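Local coordinates for protein lovastatin nonaketide synthase, polyketide synthase component (Aspergillus terreus, PDB 7CPX) that builds the dihydromonacolin L nonaketide core of lovastatin as an iterative, homodimeric multidomain polyketide synthase working with the enoyl reductase partner LovC, at residues 81-85 and 927-931. The protein carries 2 engineered substitutions. Coordinates in Å, arbitrary orientation, origin at the centre of the assembly. Numbering follows the deposited sequence.
Sequences DAAFF and AYPWD
An aromatic cluster of F84, F85, Y928 and W930 and a D931 N to D81 OD2 hydrogen bond join the ketosynthase loop 81-85 to 927-931. The latter is consistent with the linker that follows the acyltransferase domain in such synthases and runs back against the ketosynthase: W930 touches E104 of helix 97-113, and Y928 touches S484 of helix 482-498. The backbones come closest at D81 and D931, with CA atoms 5.0 Å apart. After D81 (phi/psi -84/73), residues 82-84 take helical angles without regular helical bonding. A927, Y928 and W930 have polyproline-like angles (-67/162, -62/130, -57/139), interrupted by an inverse gamma turn at P929 (-77/85); D931 (-54/-53) turns helical.

D81, in the t rotamer, uses both carboxylate oxygens: OD1 accepts from F84 N at 2.9 Å, an Asx motif shaping the turn that presents OD2, which accepts from D931 N at 2.8 Å (N-H...O 150°). D931 is also t, its carboxylate leading away to a salt bridge with R483.

F84 (t, chi2 -82°) turns its edge to the face of Y928 (t, chi2 89°), centroids 4.5 Å apart, planes at 59°. One F84 face receives the edge of the W930 six-membered ring, at 4.8 Å and 76°. W930 (m, chi2 102°) sends NE1 to E108, and Y928 OH bonds to K480 N. F85 (m) lies nearly parallel to the W930 six-membered ring (15°) but slid aside, centroids 5.2 Å apart; its CZ reaches W930 CZ3 at 3.3 Å.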
loop_
_atom_site.group_PDB
_atom_site.type_symbol
_atom_site.label_atom_id
_atom_site.label_comp_id
_atom_site.label_asym_id
_atom_site.label_seq_id
_atom_site.Cartn_x
_atom_site.Cartn_y
_atom_site.Cartn_z
ATOM N N ASP A 81 -9.839 24.496 26.204
ATOM C CA ASP A 81 -9.054 25.377 27.068
ATOM C C ASP A 81 -8.150 24.526 27.959
ATOM O O ASP A 81 -8.363 24.361 29.161
ATOM C CB ASP A 81 -9.972 26.277 27.885
ATOM C CG ASP A 81 -9.268 27.519 28.389
ATOM O OD1 ASP A 81 -8.050 27.445 28.654
ATOM O OD2 ASP A 81 -9.931 28.568 28.521
ATOM N N ALA A 82 -7.114 23.973 27.326
ATOM C CA ALA A 82 -6.171 23.129 28.051
ATOM C C ALA A 82 -5.474 23.909 29.156
ATOM O O ALA A 82 -5.237 23.380 30.248
ATOM C CB ALA A 82 -5.149 22.541 27.079
ATOM N N ALA A 83 -5.138 25.174 28.892
ATOM C CA ALA A 83 -4.510 25.998 29.917
ATOM C C ALA A 83 -5.415 26.138 31.134
ATOM O O ALA A 83 -4.935 26.183 32.273
ATOM C CB ALA A 83 -4.167 27.373 29.344
ATOM N N PHE A 84 -6.728 26.208 30.912
ATOM C CA PHE A 84 -7.660 26.338 32.027
ATOM C C PHE A 84 -7.567 25.141 32.961
ATOM O O PHE A 84 -7.575 25.298 34.188
ATOM C CB PHE A 84 -9.086 26.494 31.498
ATOM C CG PHE A 84 -10.131 26.585 32.574
ATOM C CD1 PHE A 84 -10.631 25.444 33.173
ATOM C CD2 PHE A 84 -10.625 27.813 32.974
ATOM C CE1 PHE A 84 -11.591 25.526 34.157
ATOM C CE2 PHE A 84 -11.586 27.902 33.957
ATOM C CZ PHE A 84 -12.071 26.756 34.549
ATOM N N PHE A 85 -7.478 23.937 32.400
ATOM C CA PHE A 85 -7.482 22.707 33.179
ATOM C C PHE A 85 -6.078 22.205 33.491
ATOM O O PHE A 85 -5.919 21.048 33.893
ATOM C CB PHE A 85 -8.280 21.628 32.446
ATOM C CG PHE A 85 -9.738 21.954 32.302
ATOM C CD1 PHE A 85 -10.617 21.724 33.341
ATOM C CD2 PHE A 85 -10.225 22.494 31.129
ATOM C CE1 PHE A 85 -11.956 22.026 33.214
ATOM C CE2 PHE A 85 -11.563 22.795 30.991
ATOM C CZ PHE A 85 -12.433 22.561 32.035
ATOM N N ALA A 927 -21.813 31.307 30.711
ATOM C CA ALA A 927 -20.864 30.234 30.944
ATOM C C ALA A 927 -19.442 30.732 30.711
ATOM O O ALA A 927 -19.211 31.770 30.085
ATOM C CB ALA A 927 -21.162 29.045 30.033
ATOM N N TYR A 928 -18.485 29.979 31.230
ATOM C CA TYR A 928 -17.094 30.386 31.118
ATOM C C TYR A 928 -16.690 30.439 29.647
ATOM O O TYR A 928 -16.937 29.477 28.907
ATOM C CB TYR A 928 -16.188 29.424 31.881
ATOM C CG TYR A 928 -14.726 29.800 31.825
ATOM C CD1 TYR A 928 -14.170 30.645 32.771
ATOM C CD2 TYR A 928 -13.902 29.312 30.822
ATOM C CE1 TYR A 928 -12.838 30.993 32.722
ATOM C CE2 TYR A 928 -12.568 29.654 30.766
ATOM C CZ TYR A 928 -12.040 30.496 31.717
ATOM O OH TYR A 928 -10.708 30.836 31.660
ATOM N N PRO A 929 -16.076 31.530 29.186
ATOM C CA PRO A 929 -15.660 31.607 27.781
ATOM C C PRO A 929 -14.399 30.809 27.513
ATOM O O PRO A 929 -13.289 31.350 27.550
ATOM C CB PRO A 929 -15.435 33.106 27.571
ATOM C CG PRO A 929 -15.000 33.587 28.902
ATOM C CD PRO A 929 -15.763 32.771 29.911
ATOM N N TRP A 930 -14.562 29.517 27.251
ATOM C CA TRP A 930 -13.414 28.650 27.039
ATOM C C TRP A 930 -12.554 29.185 25.902
ATOM O O TRP A 930 -13.063 29.651 24.880
ATOM C CB TRP A 930 -13.883 27.230 26.743
ATOM C CG TRP A 930 -14.847 26.730 27.767
ATOM C CD1 TRP A 930 -16.199 26.654 27.647
ATOM C CD2 TRP A 930 -14.534 26.261 29.081
ATOM N NE1 TRP A 930 -16.751 26.153 28.799
ATOM C CE2 TRP A 930 -15.748 25.906 29.698
ATOM C CE3 TRP A 930 -13.344 26.102 29.794
ATOM C CZ2 TRP A 930 -15.806 25.401 30.992
ATOM C CZ3 TRP A 930 -13.405 25.602 31.077
ATOM C CH2 TRP A 930 -14.625 25.257 31.664
ATOM N N ASP A 931 -11.235 29.119 26.095
ATOM C CA ASP A 931 -10.311 29.789 25.186
ATOM C C ASP A 931 -10.549 29.364 23.742
ATOM O O ASP A 931 -10.725 30.208 22.856
ATOM C CB ASP A 931 -8.873 29.488 25.609
ATOM C CG ASP A 931 -7.853 30.217 24.763
ATOM O OD1 ASP A 931 -7.836 31.464 24.793
ATOM O OD2 ASP A 931 -7.063 29.540 24.072
#